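PDB 4O65: putative archaeal ammonia monooxygenase subunit B from Candidatus Nitrosocaldus yellowstonii, which binds copper through its cupredoxin domain and is probably part of a membrane monooxygenase that oxidises ammonia. Local coordinates for residues F11-E17 with H128-I133; L24-F30 with R55-L60; I61-V67 with E110-C116. All blocks are in the same frame, centred on the assembly; numbering follows the deposited sequence.

Interaction 1: residues F11-E17 with H128-I133; sequences FVKIEDE and HTQLNI. Unlike the reference sequence in segment 128-133: Ile133 (reference Val). With CU (copper (II) ion), chain B.
Two sheets of a cupredoxin beta sandwich face each other here, beside a copper site. Strand 12-15, at the edge of one sheet, lies over strand 128-133 of the other; their axes approach to 8.6 Å and run nearly antiparallel, at 161°. This is the spacing of sheets packed through side chains. CA atoms come nearest at Val12 with Ile133 (8.1 Å) and Glu17 with Thr129 (7.7 Å). Strands 12-15 and 128-133 are extended; Phe11 (phi/psi -84/-44) and Asp16 (59/35), at a corner, are not. Alternate residues point inward: Val12 (t) and Ile14 (mt) meet Thr129, Leu131 (tp) and Ile133 (mt). Val12 CG1 lies 3.6 Å from Leu131 CD2, and Val12 CG2 3.9 Å from Ile133 CD1; Ile14 CD1 is 3.9 Å from Leu131 CB. Val12, Ile14, Leu131 and Ile133, all aliphatic, bring no polar side-chain atoms to satisfy. Phe11 CB closes the end, 3.9 Å from Ile133 CD1. Past the corner, Glu17, extended (tt), brings OE1 to Thr129 N (2.8 Å) and Thr129 OG1 (2.7 Å), accepting from both. His128 turns its ring (chi1 -60°) away from strand 12-15; NE2 binds copper at 2.0 Å, with a water and His126 also bound, while ND1 is hydrogen-bonded to Gly141 O. The carboxylate thus fixes backbone and side chain of the residue next to a copper ligand, at the end of an otherwise apolar interface.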
loop_
_atom_site.group_PDB
_atom_site.type_symbol
_atom_site.label_atom_id
_atom_site.label_comp_id
_atom_site.label_asym_id
_atom_site.label_seq_id
_atom_site.Cartn_x
_atom_site.Cartn_y
_atom_site.Cartn_z
ATOM N N PHE A 11 -5.009 -8.760 19.718
ATOM C CA PHE A 11 -3.965 -7.976 20.392
ATOM C C PHE A 11 -4.023 -6.507 19.975
ATOM O O PHE A 11 -3.856 -5.621 20.814
ATOM C CB PHE A 11 -2.578 -8.512 20.084
ATOM C CG PHE A 11 -2.163 -9.733 20.894
ATOM C CD1 PHE A 11 -3.083 -10.735 21.225
ATOM C CD2 PHE A 11 -0.814 -9.939 21.229
ATOM C CE1 PHE A 11 -2.679 -11.880 21.952
ATOM C CE2 PHE A 11 -0.412 -11.064 21.957
ATOM C CZ PHE A 11 -1.349 -12.040 22.307
ATOM N N VAL A 12 -4.189 -6.247 18.671
ATOM C CA VAL A 12 -4.242 -4.838 18.163
ATOM C C VAL A 12 -5.306 -4.843 17.085
ATOM O O VAL A 12 -5.222 -5.645 16.130
ATOM C CB VAL A 12 -2.879 -4.348 17.561
ATOM C CG1 VAL A 12 -3.021 -2.908 16.988
ATOM C CG2 VAL A 12 -1.704 -4.441 18.556
ATOM N N LYS A 13 -6.309 -3.966 17.208
ATOM C CA LYS A 13 -7.401 -3.910 16.212
ATOM C C LYS A 13 -7.093 -2.850 15.191
ATOM O O LYS A 13 -6.525 -1.802 15.522
ATOM C CB LYS A 13 -8.728 -3.571 16.922
ATOM C CG LYS A 13 -9.937 -3.781 16.031
ATOM C CD LYS A 13 -11.276 -3.907 16.816
ATOM C CE LYS A 13 -12.367 -4.149 15.768
ATOM N NZ LYS A 13 -13.735 -3.839 16.254
ATOM N N ILE A 14 -7.486 -3.096 13.952
ATOM C CA ILE A 14 -7.345 -2.100 12.864
ATOM C C ILE A 14 -8.744 -1.453 12.766
ATOM O O ILE A 14 -9.734 -2.130 12.413
ATOM C CB ILE A 14 -7.038 -2.842 11.567
ATOM C CG1 ILE A 14 -5.635 -3.487 11.696
ATOM C CG2 ILE A 14 -7.135 -1.889 10.324
ATOM C CD1 ILE A 14 -5.403 -4.502 10.529
ATOM N N GLU A 15 -8.836 -0.190 13.166
ATOM C CA GLU A 15 -10.118 0.487 13.236
ATOM C C GLU A 15 -10.220 1.678 12.250
ATOM O O GLU A 15 -9.186 2.226 11.805
ATOM C CB GLU A 15 -10.344 0.996 14.668
ATOM C CG GLU A 15 -10.304 -0.162 15.710
ATOM C CD GLU A 15 -10.689 0.286 17.113
ATOM O OE1 GLU A 15 -11.140 1.456 17.305
ATOM O OE2 GLU A 15 -10.508 -0.528 18.040
ATOM N N ASP A 16 -11.466 2.006 11.880
ATOM C CA ASP A 16 -11.725 3.238 11.081
ATOM C C ASP A 16 -10.987 3.235 9.750
ATOM O O ASP A 16 -10.540 4.278 9.259
ATOM C CB ASP A 16 -11.379 4.434 11.922
ATOM C CG ASP A 16 -12.242 4.464 13.212
ATOM O OD1 ASP A 16 -13.447 4.368 13.092
ATOM O OD2 ASP A 16 -11.697 4.412 14.277
ATOM N N GLU A 17 -10.861 2.048 9.170
ATOM C CA GLU A 17 -10.121 1.924 7.888
ATOM C C GLU A 17 -10.892 2.690 6.781
ATOM O O GLU A 17 -12.141 2.563 6.681
ATOM C CB GLU A 17 -10.000 0.470 7.575
ATOM C CG GLU A 17 -9.252 0.185 6.274
ATOM C CD GLU A 17 -9.347 -1.273 5.917
ATOM O OE1 GLU A 17 -8.300 -1.922 5.759
ATOM O OE2 GLU A 17 -10.479 -1.786 5.770
ATOM N N HIS A 128 -7.213 -5.213 1.893
ATOM C CA HIS A 128 -7.341 -5.059 3.351
ATOM C C HIS A 128 -6.078 -4.485 3.865
ATOM O O HIS A 128 -4.960 -4.871 3.443
ATOM C CB HIS A 128 -7.437 -6.420 4.046
ATOM C CG HIS A 128 -8.609 -7.274 3.617
ATOM N ND1 HIS A 128 -9.640 -7.593 4.469
ATOM C CD2 HIS A 128 -8.836 -8.012 2.422
ATOM C CE1 HIS A 128 -10.518 -8.431 3.822
ATOM N NE2 HIS A 128 -10.015 -8.691 2.585
ATOM N N THR A 129 -6.206 -3.627 4.864
ATOM C CA THR A 129 -5.005 -3.327 5.671
ATOM C C THR A 129 -4.521 -4.623 6.330
ATOM O O THR A 129 -5.318 -5.352 6.938
ATOM C CB THR A 129 -5.337 -2.327 6.800
ATOM O OG1 THR A 129 -5.793 -1.106 6.201
ATOM C CG2 THR A 129 -4.077 -2.025 7.611
ATOM N N GLN A 130 -3.216 -4.894 6.258
ATOM C CA GLN A 130 -2.662 -6.047 6.991
ATOM C C GLN A 130 -1.674 -5.581 8.048
ATOM O O GLN A 130 -0.685 -4.888 7.743
ATOM C CB GLN A 130 -1.910 -6.942 5.957
ATOM C CG GLN A 130 -1.262 -8.150 6.655
ATOM C CD GLN A 130 -0.605 -9.126 5.719
ATOM O OE1 GLN A 130 0.428 -9.817 6.099
ATOM N NE2 GLN A 130 -1.149 -9.252 4.541
ATOM N N LEU A 131 -1.935 -5.927 9.319
ATOM C CA LEU A 131 -0.972 -5.603 10.362
ATOM C C LEU A 131 -0.211 -6.858 10.686
ATOM O O LEU A 131 -0.829 -7.935 10.768
ATOM C CB LEU A 131 -1.759 -5.129 11.614
ATOM C CG LEU A 131 -0.856 -4.724 12.789
ATOM C CD1 LEU A 131 -0.002 -3.517 12.433
ATOM C CD2 LEU A 131 -1.704 -4.510 14.081
ATOM N N ASN A 132 1.123 -6.773 10.853
ATOM C CA ASN A 132 1.884 -7.891 11.412
ATOM C C ASN A 132 2.483 -7.506 12.721
ATOM O O ASN A 132 3.217 -6.527 12.792
ATOM C CB ASN A 132 2.965 -8.380 10.476
ATOM C CG ASN A 132 2.395 -9.413 9.517
ATOM O OD1 ASN A 132 2.177 -10.632 9.872
ATOM N ND2 ASN A 132 1.994 -8.913 8.414
ATOM N N ILE A 133 2.079 -8.230 13.761
ATOM C CA ILE A 133 2.581 -7.960 15.095
ATOM C C ILE A 133 3.754 -8.922 15.299
ATOM O O ILE A 133 3.576 -10.155 15.203
ATOM C CB ILE A 133 1.514 -8.224 16.162
ATOM C CG1 ILE A 133 0.285 -7.319 15.869
ATOM C CG2 ILE A 133 2.159 -8.007 17.565
ATOM C CD1 ILE A 133 -0.955 -7.716 16.630
HETATM CU CU CU B . -10.955 -9.547 1.056
HETATM O O HOH W 1 -10.113 -11.435 0.781
#

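Interaction 2: residues L24-F30 with R55-L60; sequences LITKAEF and RRQDVL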
loop_
_atom_site.group_PDB
_atom_site.type_symbol
_atom_site.label_atom_id
_atom_site.label_comp_id
_atom_site.label_asym_id
_atom_site.label_seq_id
_atom_site.Cartn_x
_atom_site.Cartn_y
_atom_site.Cartn_z
ATOM N N LEU A 24 -9.282 2.737 -10.003
ATOM C CA LEU A 24 -7.998 3.374 -10.298
ATOM C C LEU A 24 -7.564 2.920 -11.665
ATOM O O LEU A 24 -8.166 2.012 -12.219
ATOM C CB LEU A 24 -6.975 2.871 -9.292
ATOM C CG LEU A 24 -7.243 3.232 -7.813
ATOM C CD1 LEU A 24 -6.114 2.566 -7.002
ATOM C CD2 LEU A 24 -7.161 4.723 -7.674
ATOM N N ILE A 25 -6.480 3.504 -12.171
ATOM C CA ILE A 25 -5.804 2.953 -13.361
ATOM C C ILE A 25 -4.388 2.546 -12.963
ATOM O O ILE A 25 -3.907 2.901 -11.859
ATOM C CB ILE A 25 -5.803 3.928 -14.572
ATOM C CG1 ILE A 25 -4.942 5.142 -14.238
ATOM C CG2 ILE A 25 -7.245 4.348 -14.905
ATOM C CD1 ILE A 25 -4.870 6.210 -15.362
ATOM N N THR A 26 -3.696 1.804 -13.821
ATOM C CA THR A 26 -2.317 1.383 -13.447
ATOM C C THR A 26 -1.329 2.522 -13.553
ATOM O O THR A 26 -1.606 3.537 -14.233
ATOM C CB THR A 26 -1.823 0.241 -14.344
ATOM O OG1 THR A 26 -1.859 0.700 -15.694
ATOM C CG2 THR A 26 -2.752 -1.006 -14.249
ATOM N N LYS A 27 -0.160 2.372 -12.939
ATOM C CA LYS A 27 0.901 3.383 -13.066
ATOM C C LYS A 27 1.274 3.552 -14.545
ATOM O O LYS A 27 1.400 4.687 -15.048
ATOM C CB LYS A 27 2.159 2.955 -12.281
ATOM C CG LYS A 27 3.161 4.096 -12.161
ATOM C CD LYS A 27 4.577 3.689 -11.707
ATOM C CE LYS A 27 4.702 3.073 -10.328
ATOM N NZ LYS A 27 6.188 2.921 -10.038
ATOM N N ALA A 28 1.394 2.429 -15.261
ATOM C CA ALA A 28 1.671 2.536 -16.704
ATOM C C ALA A 28 0.576 3.285 -17.488
ATOM O O ALA A 28 0.894 4.093 -18.411
ATOM C CB ALA A 28 1.964 1.145 -17.311
ATOM N N GLU A 29 -0.700 2.981 -17.179
ATOM C CA GLU A 29 -1.808 3.651 -17.903
ATOM C C GLU A 29 -1.755 5.172 -17.613
ATOM O O GLU A 29 -1.951 5.989 -18.526
ATOM C CB GLU A 29 -3.176 3.115 -17.483
ATOM C CG GLU A 29 -4.338 3.604 -18.362
ATOM C CD GLU A 29 -4.249 3.131 -19.811
ATOM O OE1 GLU A 29 -4.800 3.850 -20.646
ATOM O OE2 GLU A 29 -3.646 2.066 -20.128
ATOM N N PHE A 30 -1.440 5.515 -16.371
ATOM C CA PHE A 30 -1.300 6.934 -16.008
ATOM C C PHE A 30 -0.117 7.593 -16.732
ATOM O O PHE A 30 -0.267 8.693 -17.286
ATOM C CB PHE A 30 -1.132 7.137 -14.498
ATOM C CG PHE A 30 -0.886 8.576 -14.151
ATOM C CD1 PHE A 30 -1.928 9.518 -14.215
ATOM C CD2 PHE A 30 0.409 8.996 -13.773
ATOM C CE1 PHE A 30 -1.701 10.864 -13.890
ATOM C CE2 PHE A 30 0.633 10.350 -13.446
ATOM C CZ PHE A 30 -0.432 11.266 -13.492
ATOM N N ARG A 55 -3.603 14.205 -8.506
ATOM C CA ARG A 55 -2.884 14.272 -9.797
ATOM C C ARG A 55 -2.766 12.877 -10.444
ATOM O O ARG A 55 -2.962 12.726 -11.655
ATOM C CB ARG A 55 -1.522 14.885 -9.564
ATOM C CG ARG A 55 -0.708 15.104 -10.854
ATOM C CD ARG A 55 0.580 15.859 -10.639
ATOM N NE ARG A 55 0.442 17.309 -10.855
ATOM C CZ ARG A 55 0.450 18.164 -9.850
ATOM N NH1 ARG A 55 0.346 19.459 -10.044
ATOM N NH2 ARG A 55 0.597 17.682 -8.635
ATOM N N ARG A 56 -2.406 11.884 -9.647
ATOM C CA ARG A 56 -2.066 10.527 -10.148
ATOM C C ARG A 56 -3.253 9.614 -9.987
ATOM O O ARG A 56 -3.639 9.280 -8.841
ATOM C CB ARG A 56 -0.955 9.972 -9.226
ATOM C CG ARG A 56 0.410 10.497 -9.556
ATOM C CD ARG A 56 1.428 9.878 -8.616
ATOM N NE ARG A 56 1.552 8.414 -8.834
ATOM C CZ ARG A 56 2.519 7.695 -8.318
ATOM N NH1 ARG A 56 3.401 8.290 -7.493
ATOM N NH2 ARG A 56 2.627 6.381 -8.603
ATOM N N GLN A 57 -3.754 9.071 -11.093
ATOM C CA GLN A 57 -4.959 8.241 -11.040
ATOM C C GLN A 57 -4.611 6.789 -10.700
ATOM O O GLN A 57 -5.511 5.971 -10.647
ATOM C CB GLN A 57 -5.698 8.223 -12.399
ATOM C CG GLN A 57 -6.688 9.375 -12.504
ATOM C CD GLN A 57 -5.935 10.642 -12.730
ATOM O OE1 GLN A 57 -5.185 10.747 -13.682
ATOM N NE2 GLN A 57 -6.176 11.657 -11.858
ATOM N N ASP A 58 -3.349 6.509 -10.397
ATOM C CA ASP A 58 -2.942 5.170 -9.978
ATOM C C ASP A 58 -2.753 5.026 -8.454
ATOM O O ASP A 58 -2.350 3.933 -7.979
ATOM C CB ASP A 58 -1.596 4.767 -10.670
ATOM C CG ASP A 58 -0.459 5.652 -10.272
ATOM O OD1 ASP A 58 -0.660 6.917 -10.213
ATOM O OD2 ASP A 58 0.653 5.110 -10.075
ATOM N N VAL A 59 -3.035 6.098 -7.709
ATOM C CA VAL A 59 -2.662 6.122 -6.295
ATOM C C VAL A 59 -3.866 5.873 -5.390
ATOM O O VAL A 59 -4.930 6.470 -5.556
ATOM C CB VAL A 59 -1.956 7.441 -5.932
ATOM C CG1 VAL A 59 -1.803 7.606 -4.419
ATOM C CG2 VAL A 59 -0.611 7.495 -6.643
ATOM N N LEU A 60 -3.637 4.997 -4.426
ATOM C CA LEU A 60 -4.592 4.676 -3.329
ATOM C C LEU A 60 -4.016 5.113 -2.020
ATOM O O LEU A 60 -2.854 4.754 -1.697
ATOM C CB LEU A 60 -4.771 3.116 -3.281
ATOM C CG LEU A 60 -5.677 2.644 -2.104
ATOM C CD1 LEU A 60 -7.131 3.123 -2.300
ATOM C CD2 LEU A 60 -5.612 1.100 -2.143
#
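Arg55 enters this loop with its carbonyl O 3.2 Å from Phe30 CE1, while its guanidinium forms a salt bridge with Asp52. Arg56 sets its CA over the face of the Phe30 ring, 4.0 Å from the centroid, a CH-pi contact. Its side chain reaches Asp58: NE bonds OD1 at 3.0 Å and NH2 bonds OD2 at 2.8 Å, a two-pronged salt bridge across a type I turn from Arg56 to Val59. Gln57 offers its O to Ile25 N (3.1 Å, nearly linear), and its OE1 lies at the edge of the Phe30 ring, 3.5 Å from CE1. Asp58 CA is 3.1 Å from Ile25 O, and its OD2, which also bonds Ser118, is 3.4 Å from Lys27 CG. Val59 begins the strand, its O 3.5 Å from Leu24 CD2. At Leu60, CB meets Leu24 CD1 at 4.0 Å, an apolar pairing suited to a buried position. On the other segment, Thr26 is the N-cap of helix 27-35: its OG1 accepts from Glu29 N at 3.0 Å and is also hydrogen-bonded to Glu151 O. The arrangement is a strand-to-helix junction with a capped helix start, packed against the turn leading into a strand of the beta sandwich.

Interaction 3: residues I61-V67 with E110-C116; sequences IVTGRLV and EVPYKLC
Segments 61-67 and 110-116 are extended neighbours in an antiparallel sheet, their axes 4.4 Å apart at closest, their directions 155° apart. The register pairs Ile61 with Cys116, Thr63 with Lys114, Arg65 with Pro112 and Val67 with Glu110 as non-hydrogen-bonded pairs; Val62 with Leu115, Gly64 with Tyr113 and Leu66 with Val111 are hydrogen-bonded. Each of the latter exchanges two bonds: Val62 N to Leu115 O and Leu115 N to Val62 O, both 2.8 Å; Gly64 N to Tyr113 O at 3.2 Å and Tyr113 N to Gly64 O at 2.9 Å; Leu66 N to Val111 O at 2.7 Å and Val111 N to Leu66 O at 2.8 Å. Pro112, lacking an amide hydrogen, suits a position where its nitrogen owes this neighbour no bond. On its other edge, segment 61-67 bonds Thr18, Glu15 and Lys13 through the backbones of Thr63, Arg65 and Val67, and Ile61 N bonds Ser20 OG.

On the face of Val62, Leu66, Val111 and Leu115, Tyr113 (chi1 74°, p; chi2 91°) lays its ring over Gly64; a CB there would lie 2.6 Å from Tyr113 CE2. Leu66 CD2 (mt) touches Tyr113 CD2 at 3.7 Å, and Tyr113 OH is satisfied by Thr129. On the other face Arg65 puts NH1 3.2 Å from Glu110 OE2, a salt bridge, while NH2 pairs with Glu15 and Asp16. Ile61 CG1 lies 4.2 Å from Cys116 SG, disulfide-bonded to Cys51. Apolar residues and a tyrosine toward the other sheet, with a mixed face bearing all the charged residues on the reverse, are typical of the cupredoxin beta sandwich.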
loop_
_atom_site.group_PDB
_atom_site.type_symbol
_atom_site.label_atom_id
_atom_site.label_comp_id
_atom_site.label_asym_id
_atom_site.label_seq_id
_atom_site.Cartn_x
_atom_site.Cartn_y
_atom_site.Cartn_z
ATOM N N ILE A 61 -4.836 5.810 -1.215
ATOM C CA ILE A 61 -4.530 6.064 0.181
ATOM C C ILE A 61 -5.469 5.240 1.076
ATOM O O ILE A 61 -6.700 5.258 0.895
ATOM C CB ILE A 61 -4.732 7.575 0.509
ATOM C CG1 ILE A 61 -3.740 8.447 -0.323
ATOM C CG2 ILE A 61 -4.500 7.811 2.019
ATOM C CD1 ILE A 61 -3.980 9.965 -0.115
ATOM N N VAL A 62 -4.872 4.555 2.060
ATOM C CA VAL A 62 -5.676 3.827 3.037
ATOM C C VAL A 62 -5.282 4.424 4.373
ATOM O O VAL A 62 -4.067 4.476 4.708
ATOM C CB VAL A 62 -5.351 2.290 3.036
ATOM C CG1 VAL A 62 -6.311 1.569 4.040
ATOM C CG2 VAL A 62 -5.439 1.733 1.615
ATOM N N THR A 63 -6.279 4.803 5.166
ATOM C CA THR A 63 -5.963 5.343 6.480
ATOM C C THR A 63 -6.765 4.601 7.539
ATOM O O THR A 63 -7.768 3.954 7.204
ATOM C CB THR A 63 -6.271 6.859 6.599
ATOM O OG1 THR A 63 -7.633 7.105 6.163
ATOM C CG2 THR A 63 -5.309 7.688 5.679
ATOM N N GLY A 64 -6.311 4.694 8.787
ATOM C CA GLY A 64 -7.053 4.062 9.914
ATOM C C GLY A 64 -6.307 4.267 11.211
ATOM O O GLY A 64 -5.425 5.141 11.296
ATOM N N ARG A 65 -6.643 3.473 12.232
ATOM C CA ARG A 65 -5.968 3.640 13.493
ATOM C C ARG A 65 -5.721 2.227 14.005
ATOM O O ARG A 65 -6.568 1.357 13.803
ATOM C CB ARG A 65 -6.901 4.336 14.546
ATOM C CG ARG A 65 -7.388 5.749 14.260
ATOM C CD ARG A 65 -8.221 6.285 15.501
ATOM N NE ARG A 65 -9.357 5.350 15.730
ATOM C CZ ARG A 65 -9.799 4.890 16.913
ATOM N NH1 ARG A 65 -9.262 5.291 18.074
ATOM N NH2 ARG A 65 -10.826 4.046 16.949
ATOM N N LEU A 66 -4.539 2.009 14.584
ATOM C CA LEU A 66 -4.192 0.704 15.204
ATOM C C LEU A 66 -4.402 0.895 16.690
ATOM O O LEU A 66 -3.879 1.858 17.291
ATOM C CB LEU A 66 -2.741 0.368 14.935
ATOM C CG LEU A 66 -2.385 0.428 13.458
ATOM C CD1 LEU A 66 -0.872 0.201 13.258
ATOM C CD2 LEU A 66 -3.161 -0.638 12.653
ATOM N N VAL A 67 -5.235 0.035 17.261
ATOM C CA VAL A 67 -5.635 0.229 18.665
ATOM C C VAL A 67 -5.240 -0.976 19.493
ATOM O O VAL A 67 -5.738 -2.115 19.299
ATOM C CB VAL A 67 -7.144 0.495 18.760
ATOM C CG1 VAL A 67 -7.546 0.649 20.250
ATOM C CG2 VAL A 67 -7.509 1.708 17.920
ATOM N N GLU A 110 -2.787 3.996 20.809
ATOM C CA GLU A 110 -3.413 4.115 19.469
ATOM C C GLU A 110 -2.310 4.633 18.564
ATOM O O GLU A 110 -1.569 5.556 18.963
ATOM C CB GLU A 110 -4.537 5.190 19.488
ATOM C CG GLU A 110 -6.027 4.773 19.506
ATOM C CD GLU A 110 -6.739 4.886 20.870
ATOM O OE1 GLU A 110 -6.136 4.479 21.886
ATOM O OE2 GLU A 110 -7.916 5.356 20.962
ATOM N N VAL A 111 -2.243 4.116 17.327
ATOM C CA VAL A 111 -1.269 4.611 16.349
ATOM C C VAL A 111 -2.104 4.891 15.062
ATOM O O VAL A 111 -2.595 3.932 14.421
ATOM C CB VAL A 111 -0.152 3.558 16.081
ATOM C CG1 VAL A 111 0.776 4.003 14.941
ATOM C CG2 VAL A 111 0.703 3.391 17.351
ATOM N N PRO A 112 -2.244 6.180 14.666
ATOM C CA PRO A 112 -2.869 6.426 13.339
ATOM C C PRO A 112 -1.941 5.952 12.259
ATOM O O PRO A 112 -0.690 6.010 12.425
ATOM C CB PRO A 112 -3.044 7.979 13.267
ATOM C CG PRO A 112 -2.255 8.517 14.416
ATOM C CD PRO A 112 -2.023 7.422 15.446
ATOM N N TYR A 113 -2.503 5.432 11.161
ATOM C CA TYR A 113 -1.620 4.991 10.044
ATOM C C TYR A 113 -2.131 5.537 8.722
ATOM O O TYR A 113 -3.338 5.847 8.576
ATOM C CB TYR A 113 -1.515 3.434 10.008
ATOM C CG TYR A 113 -2.758 2.737 9.494
ATOM C CD1 TYR A 113 -2.908 2.451 8.128
ATOM C CD2 TYR A 113 -3.727 2.244 10.396
ATOM C CE1 TYR A 113 -4.083 1.818 7.648
ATOM C CE2 TYR A 113 -4.852 1.586 9.946
ATOM C CZ TYR A 113 -5.012 1.349 8.586
ATOM O OH TYR A 113 -6.138 0.704 8.186
ATOM N N LYS A 114 -1.221 5.593 7.753
ATOM C CA LYS A 114 -1.562 5.998 6.393
ATOM C C LYS A 114 -0.641 5.220 5.451
ATOM O O LYS A 114 0.613 5.236 5.590
ATOM C CB LYS A 114 -1.416 7.501 6.188
ATOM C CG LYS A 114 -1.527 7.900 4.682
ATOM C CD LYS A 114 -1.773 9.409 4.622
ATOM C CE LYS A 114 -1.672 9.981 3.197
ATOM N NZ LYS A 114 -2.070 11.449 3.097
ATOM N N LEU A 115 -1.259 4.508 4.518
ATOM C CA LEU A 115 -0.529 3.773 3.494
ATOM C C LEU A 115 -0.862 4.424 2.154
ATOM O O LEU A 115 -2.042 4.756 1.868
ATOM C CB LEU A 115 -1.026 2.331 3.411
ATOM C CG LEU A 115 -1.257 1.631 4.752
ATOM C CD1 LEU A 115 -1.707 0.209 4.460
ATOM C CD2 LEU A 115 0.051 1.657 5.504
ATOM N N CYS A 116 0.183 4.645 1.360
ATOM C CA CYS A 116 -0.004 5.250 0.045
ATOM C C CYS A 116 0.645 4.269 -0.931
ATOM O O CYS A 116 1.824 3.958 -0.748
ATOM C CB CYS A 116 0.707 6.568 -0.052
ATOM S SG CYS A 116 0.179 7.441 -1.585
#

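How the interactions relate
Strand 59-68 connects the three contacts: residues 59 and 60 belong to interaction 2, 61-67 to interaction 3, and its edge neighbour 12-19 to interaction 1. Interactions 1 and 3 have centres about 8 Å apart and touch twice through polar groups: Glu15 OE1 meets Arg65 NH2 at 2.6 Å in a salt bridge, and Thr129 OG1 lies 2.7 Å from Tyr113 OH, a probable hydrogen bond across the sandwich. Interaction 2 is about 21 Å from interaction 3, centre to centre, yet Val59 CG1 reaches Cys116 SG at 3.5 Å. Only interaction 1 supplies a copper ligand, His128; the side chains of Val62 and Leu60 are each about 12 Å from the ion.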